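Local coordinates for protein receptor-type adenylate cyclase GRESAG 4.1 (Trypanosoma brucei, PDB 1FX2) that converts ATP to 3',5'-cyclic AMP and diphosphate as the catalytic domain of a class III, receptor-type adenylate cyclase that uses magnesium, at residues 3-7 against 66-70; 139-144 against 156-161; 54-58 against 153-157. One frame throughout, in Å; residues are numbered along the deposited sequence.

Contact 1: 3-7 against 66-70; sequences NRAPK and IASKS
Lys69 reaches across Pro6 to the turn that precedes it, and its chain can be followed atom by atom. From CB, CG lies anti to the carbonyl carbon (chi1 -68°), which sets it against the proline: Lys69 CG is 3.9 Å from Pro6 CG. Beyond that the chain runs fully extended. CD passes the carbonyl oxygen of Arg4, Lys69 CE comes to 3.4 Å from Ala5 O, and the ammonium NZ donates to Asn3 O at 3.1 Å, approaching almost in line with the carbonyl (165°). Strand 63-68 belongs to the central mixed sheet of the class III cyclase domain, so the lysine, just past the strand's end, ties the N-terminal turn to that sheet. Lys7 NZ enters from within the turn and donates to Ala5 O at 2.7 Å, on a lone pair. Lys7 NZ and Lys69 NZ stand 4.3 Å apart, and one water accepts from both; carbonyl oxygens around them probably offset the like charges. On the strand, Pro6 CD meets Ala67 CB at 3.7 Å, while Pro6 CG lies over the Ser68-Lys69 peptide. A second water accepts from Lys69 N and can donate to Arg4 O. Val13 of strand 13-20 touches both Pro6 and Ala67.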
loop_
_atom_site.group_PDB
_atom_site.type_symbol
_atom_site.label_atom_id
_atom_site.label_comp_id
_atom_site.label_asym_id
_atom_site.label_seq_id
_atom_site.Cartn_x
_atom_site.Cartn_y
_atom_site.Cartn_z
ATOM N N ASN A 3 26.977 -16.768 -8.868
ATOM C CA ASN A 3 27.457 -15.424 -8.674
ATOM C C ASN A 3 26.310 -14.395 -8.488
ATOM O O ASN A 3 26.442 -13.470 -7.724
ATOM C CB ASN A 3 28.378 -15.053 -9.855
ATOM C CG ASN A 3 28.356 -13.582 -10.197
ATOM O OD1 ASN A 3 28.718 -12.729 -9.364
ATOM N ND2 ASN A 3 27.928 -13.261 -11.443
ATOM N N ARG A 4 25.183 -14.639 -9.135
ATOM C CA ARG A 4 24.047 -13.709 -9.045
ATOM C C ARG A 4 23.143 -13.989 -7.875
ATOM O O ARG A 4 22.256 -13.156 -7.548
ATOM C CB ARG A 4 23.254 -13.738 -10.341
ATOM C CG ARG A 4 24.048 -13.075 -11.467
ATOM C CD ARG A 4 23.573 -13.541 -12.824
ATOM N NE ARG A 4 24.508 -13.090 -13.861
ATOM C CZ ARG A 4 24.282 -13.182 -15.170
ATOM N NH1 ARG A 4 23.152 -13.703 -15.607
ATOM N NH2 ARG A 4 25.199 -12.770 -16.044
ATOM N N ALA A 5 23.347 -15.092 -7.168
ATOM C CA ALA A 5 22.541 -15.411 -5.995
ATOM C C ALA A 5 22.797 -14.490 -4.825
ATOM O O ALA A 5 23.959 -14.235 -4.483
ATOM C CB ALA A 5 22.803 -16.847 -5.513
ATOM N N PRO A 6 21.740 -13.889 -4.264
ATOM C CA PRO A 6 21.908 -13.025 -3.062
ATOM C C PRO A 6 22.484 -13.972 -1.973
ATOM O O PRO A 6 21.957 -15.104 -1.725
ATOM C CB PRO A 6 20.469 -12.655 -2.698
ATOM C CG PRO A 6 19.837 -12.554 -4.101
ATOM C CD PRO A 6 20.355 -13.794 -4.832
ATOM N N LYS A 7 23.635 -13.579 -1.370
ATOM C CA LYS A 7 24.261 -14.437 -0.349
ATOM C C LYS A 7 24.535 -13.791 0.981
ATOM O O LYS A 7 24.883 -14.468 1.932
ATOM C CB LYS A 7 25.624 -14.936 -0.864
ATOM C CG LYS A 7 25.571 -15.622 -2.167
ATOM C CD LYS A 7 27.048 -15.752 -2.678
ATOM C CE LYS A 7 26.938 -16.257 -4.047
ATOM N NZ LYS A 7 26.516 -15.086 -4.884
ATOM N N ILE A 66 12.362 -16.702 -8.122
ATOM C CA ILE A 66 13.562 -15.959 -8.634
ATOM C C ILE A 66 14.044 -14.981 -7.535
ATOM O O ILE A 66 13.206 -14.370 -6.859
ATOM C CB ILE A 66 13.165 -15.124 -9.890
ATOM C CG1 ILE A 66 12.707 -16.073 -11.031
ATOM C CG2 ILE A 66 14.397 -14.280 -10.394
ATOM C CD1 ILE A 66 11.921 -15.370 -12.102
ATOM N N ALA A 67 15.377 -14.919 -7.324
ATOM C CA ALA A 67 15.911 -13.982 -6.311
ATOM C C ALA A 67 16.738 -12.911 -7.001
ATOM O O ALA A 67 17.320 -13.128 -8.048
ATOM C CB ALA A 67 16.802 -14.748 -5.281
ATOM N N SER A 68 16.783 -11.734 -6.412
ATOM C CA SER A 68 17.576 -10.643 -7.025
ATOM C C SER A 68 18.273 -9.831 -5.903
ATOM O O SER A 68 17.674 -9.579 -4.868
ATOM C CB SER A 68 16.636 -9.662 -7.719
ATOM O OG SER A 68 17.389 -8.597 -8.280
ATOM N N LYS A 69 19.543 -9.503 -6.139
ATOM C CA LYS A 69 20.273 -8.585 -5.205
ATOM C C LYS A 69 19.784 -7.161 -5.347
ATOM O O LYS A 69 19.984 -6.353 -4.474
ATOM C CB LYS A 69 21.758 -8.616 -5.577
ATOM C CG LYS A 69 22.394 -9.883 -5.291
ATOM C CD LYS A 69 23.879 -9.773 -5.787
ATOM C CE LYS A 69 24.573 -11.077 -5.627
ATOM N NZ LYS A 69 26.031 -10.936 -5.978
ATOM N N SER A 70 19.019 -6.858 -6.402
ATOM C CA SER A 70 18.542 -5.510 -6.696
ATOM C C SER A 70 17.017 -5.475 -6.761
ATOM O O SER A 70 16.433 -6.164 -7.583
ATOM C CB SER A 70 19.073 -5.101 -8.111
ATOM O OG SER A 70 18.382 -3.993 -8.609
HETATM O O HOH W 1 20.748 -10.931 -8.301
HETATM O O HOH W 2 27.984 -12.744 -4.591
#

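Contact 2: 139-144 against 156-161; sequences HTGLCD and YYGRTP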
loop_
_atom_site.group_PDB
_atom_site.type_symbol
_atom_site.label_atom_id
_atom_site.label_comp_id
_atom_site.label_asym_id
_atom_site.label_seq_id
_atom_site.Cartn_x
_atom_site.Cartn_y
_atom_site.Cartn_z
ATOM N N HIS A 139 8.376 -9.335 -3.339
ATOM C CA HIS A 139 8.508 -8.762 -1.969
ATOM C C HIS A 139 10.004 -8.685 -1.720
ATOM O O HIS A 139 10.804 -9.429 -2.275
ATOM C CB HIS A 139 7.835 -9.721 -0.943
ATOM C CG HIS A 139 8.071 -9.349 0.481
ATOM N ND1 HIS A 139 7.778 -8.099 1.019
ATOM C CD2 HIS A 139 8.624 -10.095 1.470
ATOM C CE1 HIS A 139 8.143 -8.111 2.293
ATOM N NE2 HIS A 139 8.644 -9.294 2.598
ATOM N N THR A 140 10.394 -7.804 -0.790
ATOM C CA THR A 140 11.824 -7.607 -0.446
ATOM C C THR A 140 11.946 -7.697 1.050
ATOM O O THR A 140 11.133 -7.097 1.753
ATOM C CB THR A 140 12.292 -6.222 -0.851
ATOM O OG1 THR A 140 12.174 -6.112 -2.281
ATOM C CG2 THR A 140 13.771 -6.035 -0.411
ATOM N N GLY A 141 12.899 -8.495 1.509
ATOM C CA GLY A 141 13.106 -8.583 2.985
ATOM C C GLY A 141 14.312 -9.440 3.305
ATOM O O GLY A 141 14.877 -10.085 2.472
ATOM N N LEU A 142 14.666 -9.436 4.611
ATOM C CA LEU A 142 15.759 -10.263 5.069
ATOM C C LEU A 142 15.359 -11.733 5.004
ATOM O O LEU A 142 14.223 -12.065 5.308
ATOM C CB LEU A 142 16.149 -9.853 6.502
ATOM C CG LEU A 142 16.762 -8.467 6.574
ATOM C CD1 LEU A 142 16.835 -8.029 8.016
ATOM C CD2 LEU A 142 18.092 -8.315 5.919
ATOM N N CYS A 143 16.268 -12.588 4.538
ATOM C CA CYS A 143 15.981 -13.992 4.389
ATOM C C CYS A 143 16.986 -14.837 5.143
ATOM O O CYS A 143 18.084 -14.380 5.467
ATOM C CB CYS A 143 16.155 -14.432 2.945
ATOM S SG CYS A 143 14.905 -13.802 1.826
ATOM N N ASP A 144 16.557 -16.054 5.420
ATOM C CA ASP A 144 17.439 -17.111 5.971
ATOM C C ASP A 144 17.940 -17.774 4.677
ATOM O O ASP A 144 17.171 -18.331 3.863
ATOM C CB ASP A 144 16.584 -18.033 6.844
ATOM C CG ASP A 144 17.239 -19.389 7.115
ATOM O OD1 ASP A 144 18.378 -19.620 6.680
ATOM O OD2 ASP A 144 16.578 -20.200 7.788
ATOM N N TYR A 156 16.172 -19.851 -0.114
ATOM C CA TYR A 156 15.744 -18.815 0.802
ATOM C C TYR A 156 14.573 -19.229 1.581
ATOM O O TYR A 156 13.605 -19.676 0.985
ATOM C CB TYR A 156 15.466 -17.514 -0.019
ATOM C CG TYR A 156 16.654 -17.139 -0.901
ATOM C CD1 TYR A 156 16.906 -17.756 -2.156
ATOM C CD2 TYR A 156 17.630 -16.272 -0.431
ATOM C CE1 TYR A 156 18.057 -17.548 -2.873
ATOM C CE2 TYR A 156 18.769 -16.026 -1.132
ATOM C CZ TYR A 156 19.033 -16.675 -2.376
ATOM O OH TYR A 156 20.184 -16.520 -3.050
ATOM N N TYR A 157 14.633 -18.990 2.895
ATOM C CA TYR A 157 13.610 -19.423 3.831
ATOM C C TYR A 157 13.072 -18.376 4.748
ATOM O O TYR A 157 13.703 -17.377 5.045
ATOM C CB TYR A 157 14.217 -20.548 4.729
ATOM C CG TYR A 157 14.709 -21.715 3.914
ATOM C CD1 TYR A 157 16.048 -21.859 3.578
ATOM C CD2 TYR A 157 13.806 -22.684 3.464
ATOM C CE1 TYR A 157 16.486 -22.962 2.808
ATOM C CE2 TYR A 157 14.228 -23.786 2.711
ATOM C CZ TYR A 157 15.556 -23.916 2.400
ATOM O OH TYR A 157 15.966 -25.052 1.738
ATOM N N GLY A 158 11.904 -18.683 5.313
ATOM C CA GLY A 158 11.370 -17.764 6.259
ATOM C C GLY A 158 10.195 -16.921 5.833
ATOM O O GLY A 158 9.511 -17.214 4.875
ATOM N N ARG A 159 9.986 -15.884 6.606
ATOM C CA ARG A 159 8.904 -14.988 6.383
ATOM C C ARG A 159 8.956 -14.289 5.043
ATOM O O ARG A 159 7.913 -14.051 4.457
ATOM C CB ARG A 159 8.829 -13.910 7.483
ATOM C CG ARG A 159 8.383 -14.525 8.849
ATOM C CD ARG A 159 8.254 -13.488 10.015
ATOM N NE ARG A 159 7.113 -12.564 9.841
ATOM C CZ ARG A 159 6.418 -11.984 10.831
ATOM N NH1 ARG A 159 6.732 -12.217 12.105
ATOM N NH2 ARG A 159 5.408 -11.159 10.550
ATOM N N THR A 160 10.141 -13.967 4.549
ATOM C CA THR A 160 10.283 -13.221 3.275
ATOM C C THR A 160 9.790 -14.043 2.078
ATOM O O THR A 160 8.888 -13.561 1.352
ATOM C CB THR A 160 11.704 -12.648 3.128
ATOM O OG1 THR A 160 11.884 -11.694 4.191
ATOM C CG2 THR A 160 11.912 -11.930 1.806
ATOM N N PRO A 161 10.254 -15.277 1.897
ATOM C CA PRO A 161 9.696 -16.000 0.747
ATOM C C PRO A 161 8.221 -16.338 0.970
ATOM O O PRO A 161 7.429 -16.351 0.010
ATOM C CB PRO A 161 10.569 -17.268 0.624
ATOM C CG PRO A 161 11.426 -17.282 1.857
ATOM C CD PRO A 161 11.453 -15.936 2.469
HETATM O O HOH W 3 9.743 -10.134 5.130
HETATM O O HOH W 4 12.824 -14.744 5.505
#
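Thr160, in the first turn of helix 159-169, meets the chain leaving strand 134-141 with both branches of its side chain. Its hydroxyl OG1 donates to Leu142 O at 2.6 Å, coming from above the carbonyl plane, 43° out of it. The methyl CG2, anti to the backbone N, is turned to the sulfur, with Cys143 SG 3.5 Å from Thr160 CG2. Pro161 CD flanks the same sulfur, and Cys143 CB meets the edge of the Tyr156 ring. Further along, Asp144 and Tyr157 form an antiparallel hydrogen-bonded pair: Tyr157 N to Asp144 O is 2.8 Å, and Asp144 N to Tyr157 O is 3.2 Å. This pair belongs to the two-stranded hairpin 144-147/154-157, which follows strand 134-141 of the central cyclase sheet and leads on into helix 159-169. Water binds the junction in two places. One molecule donates to Leu142 O and Tyr157 O and accepts from Thr160 N, the water oxygen 3.0 Å from that nitrogen; another donates to Thr160 OG1 and lies in the plane of the His139 ring, 2.9 Å from NE2. The other ring nitrogen, ND1, is hydrogen-bonded to Thr179 OG1. Arg146 pairs with the Asp144 carboxylate and makes a cation-pi contact with Tyr157.

Contact 3: 54-58 against 153-157; sequences CYEVK and GYDYY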
loop_
_atom_site.group_PDB
_atom_site.type_symbol
_atom_site.label_atom_id
_atom_site.label_comp_id
_atom_site.label_asym_id
_atom_site.label_seq_id
_atom_site.Cartn_x
_atom_site.Cartn_y
_atom_site.Cartn_z
ATOM N N CYS A 54 19.465 -11.693 -12.393
ATOM C CA CYS A 54 18.791 -12.324 -11.252
ATOM C C CYS A 54 19.201 -13.791 -11.127
ATOM O O CYS A 54 20.044 -14.288 -11.963
ATOM C CB CYS A 54 17.244 -12.174 -11.436
ATOM S SG CYS A 54 16.634 -10.499 -11.314
ATOM N N TYR A 55 18.596 -14.532 -10.210
ATOM C CA TYR A 55 19.006 -15.896 -9.959
ATOM C C TYR A 55 17.785 -16.780 -9.869
ATOM O O TYR A 55 16.871 -16.541 -9.079
ATOM C CB TYR A 55 19.737 -15.917 -8.582
ATOM C CG TYR A 55 20.213 -17.276 -8.129
ATOM C CD1 TYR A 55 21.283 -17.883 -8.761
ATOM C CD2 TYR A 55 19.597 -17.921 -7.070
ATOM C CE1 TYR A 55 21.759 -19.119 -8.316
ATOM C CE2 TYR A 55 20.048 -19.189 -6.619
ATOM C CZ TYR A 55 21.137 -19.753 -7.267
ATOM O OH TYR A 55 21.578 -20.985 -6.817
ATOM N N GLU A 56 17.773 -17.836 -10.674
ATOM C CA GLU A 56 16.671 -18.771 -10.593
ATOM C C GLU A 56 16.879 -19.635 -9.375
ATOM O O GLU A 56 17.846 -20.465 -9.367
ATOM C CB GLU A 56 16.623 -19.635 -11.882
ATOM C CG GLU A 56 15.428 -20.630 -11.925
ATOM C CD GLU A 56 15.388 -21.389 -13.249
ATOM O OE1 GLU A 56 15.834 -20.850 -14.260
ATOM O OE2 GLU A 56 14.937 -22.552 -13.142
ATOM N N VAL A 57 15.966 -19.603 -8.391
ATOM C CA VAL A 57 16.121 -20.429 -7.196
ATOM C C VAL A 57 15.620 -21.817 -7.546
ATOM O O VAL A 57 16.316 -22.834 -7.269
ATOM C CB VAL A 57 15.317 -19.838 -6.023
ATOM C CG1 VAL A 57 15.468 -20.733 -4.777
ATOM C CG2 VAL A 57 15.757 -18.377 -5.820
ATOM N N LYS A 58 14.353 -21.899 -8.020
ATOM C CA LYS A 58 13.807 -23.177 -8.437
ATOM C C LYS A 58 12.555 -23.000 -9.268
ATOM O O LYS A 58 11.980 -21.922 -9.309
ATOM C CB LYS A 58 13.453 -24.002 -7.240
ATOM C CG LYS A 58 12.500 -23.414 -6.232
ATOM C CD LYS A 58 13.113 -23.537 -4.861
ATOM C CE LYS A 58 12.152 -24.062 -3.817
ATOM N NZ LYS A 58 12.926 -24.549 -2.627
ATOM N N GLY A 153 23.112 -25.093 -5.151
ATOM C CA GLY A 153 22.507 -23.779 -5.382
ATOM C C GLY A 153 22.098 -23.144 -4.083
ATOM O O GLY A 153 22.231 -23.712 -2.999
ATOM N N TYR A 154 21.631 -21.903 -4.166
ATOM C CA TYR A 154 21.150 -21.246 -2.980
ATOM C C TYR A 154 19.633 -21.203 -2.864
ATOM O O TYR A 154 18.956 -21.203 -3.850
ATOM C CB TYR A 154 21.631 -19.783 -2.900
ATOM C CG TYR A 154 23.094 -19.667 -2.624
ATOM C CD1 TYR A 154 24.011 -19.846 -3.656
ATOM C CD2 TYR A 154 23.528 -19.374 -1.346
ATOM C CE1 TYR A 154 25.385 -19.745 -3.408
ATOM C CE2 TYR A 154 24.905 -19.272 -1.089
ATOM C CZ TYR A 154 25.792 -19.461 -2.140
ATOM O OH TYR A 154 27.150 -19.347 -1.915
ATOM N N ASP A 155 19.141 -21.251 -1.653
ATOM C CA ASP A 155 17.721 -21.185 -1.352
ATOM C C ASP A 155 17.444 -20.206 -0.240
ATOM O O ASP A 155 18.348 -19.796 0.526
ATOM C CB ASP A 155 17.166 -22.557 -1.004
ATOM C CG ASP A 155 15.671 -22.744 -1.464
ATOM O OD1 ASP A 155 14.841 -21.768 -1.627
ATOM O OD2 ASP A 155 15.330 -23.933 -1.646
ATOM N N TYR A 156 16.172 -19.851 -0.114
ATOM C CA TYR A 156 15.744 -18.815 0.802
ATOM C C TYR A 156 14.573 -19.229 1.581
ATOM O O TYR A 156 13.605 -19.676 0.985
ATOM C CB TYR A 156 15.466 -17.514 -0.019
ATOM C CG TYR A 156 16.654 -17.139 -0.901
ATOM C CD1 TYR A 156 16.906 -17.756 -2.156
ATOM C CD2 TYR A 156 17.630 -16.272 -0.431
ATOM C CE1 TYR A 156 18.057 -17.548 -2.873
ATOM C CE2 TYR A 156 18.769 -16.026 -1.132
ATOM C CZ TYR A 156 19.033 -16.675 -2.376
ATOM O OH TYR A 156 20.184 -16.520 -3.050
ATOM N N TYR A 157 14.633 -18.990 2.895
ATOM C CA TYR A 157 13.610 -19.423 3.831
ATOM C C TYR A 157 13.072 -18.376 4.748
ATOM O O TYR A 157 13.703 -17.377 5.045
ATOM C CB TYR A 157 14.217 -20.548 4.729
ATOM C CG TYR A 157 14.709 -21.715 3.914
ATOM C CD1 TYR A 157 16.048 -21.859 3.578
ATOM C CD2 TYR A 157 13.806 -22.684 3.464
ATOM C CE1 TYR A 157 16.486 -22.962 2.808
ATOM C CE2 TYR A 157 14.228 -23.786 2.711
ATOM C CZ TYR A 157 15.556 -23.916 2.400
ATOM O OH TYR A 157 15.966 -25.052 1.738
HETATM O O HOH W 5 18.634 -23.039 -5.902
HETATM O O HOH W 6 12.346 -22.071 -0.454
#
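Tyr55 and Val57 both direct their side chains from strand 55-58 at strand 154-157, and they meet it in different ways. The tyrosine comes in end-on. With CG anti to the backbone N (chi1 179°), the ring carries its hydroxyl to the start of the other strand, where Tyr154 N donates to Tyr55 OH at 2.8 Å in a nearly straight bond (166°). The carbonyl oxygen of the same residue lies in the plane of the Tyr55 ring, at its edge, with Tyr154 O 3.6 Å from Tyr55 CE2. Asn2 is a second partner of the phenol oxygen, and Gly153 CA passes close beside it.

Val57 divides its two methyls between neighbours. CG1 points at the acid, 3.4 Å from Asp155 OD1, the two side chains crossing at about a right angle; CG2 meets the Tyr156 ring obliquely, 3.8 Å from its CE1. Lys58 also crosses Asp155 at roughly a right angle. Its chain, bent at chi2 and chi3, brings NZ to the syn lone pair of the carboxylate, a salt bridge of 2.7 Å from Lys58 NZ to Asp155 OD2. The other oxygen is held from the anti side, since Tyr156 N donates to Asp155 OD1 at 2.8 Å, and a water donates to it as well. Bonds at both oxygens probably restrain the carboxylate's rotation. A further water lies between Val57 O and Tyr154 O.

The strand axes run 68° apart and come within 7.2 Å, so the hairpin strand lies across the sheet rather than extending it. Opposite Met65 of strand 63-68 stand two residues, Val57 and Lys58, which makes a classic beta bulge in an outermost strand of the central sheet of the class III cyclase domain.

Contacts 1 and 3 lie closest, with centres about 8 Å apart; contact 2 is about 12 Å from the first and 11 Å from the third. All three sit on the same side of the domain's centre. Strands 55-60 and 63-68, consecutive in the chain, are neighbours in the central sheet and join contacts 1 and 3, whose segments alternate in sequence. Contact 1 closes before contact 2 opens, while contacts 2 and 3 share strand 154-157. Tyr156 connects all three, its hydroxyl reaching Pro6 O. Together they fasten the N-terminal turn and the 144-157 hairpin to the sheet of the catalytic domain.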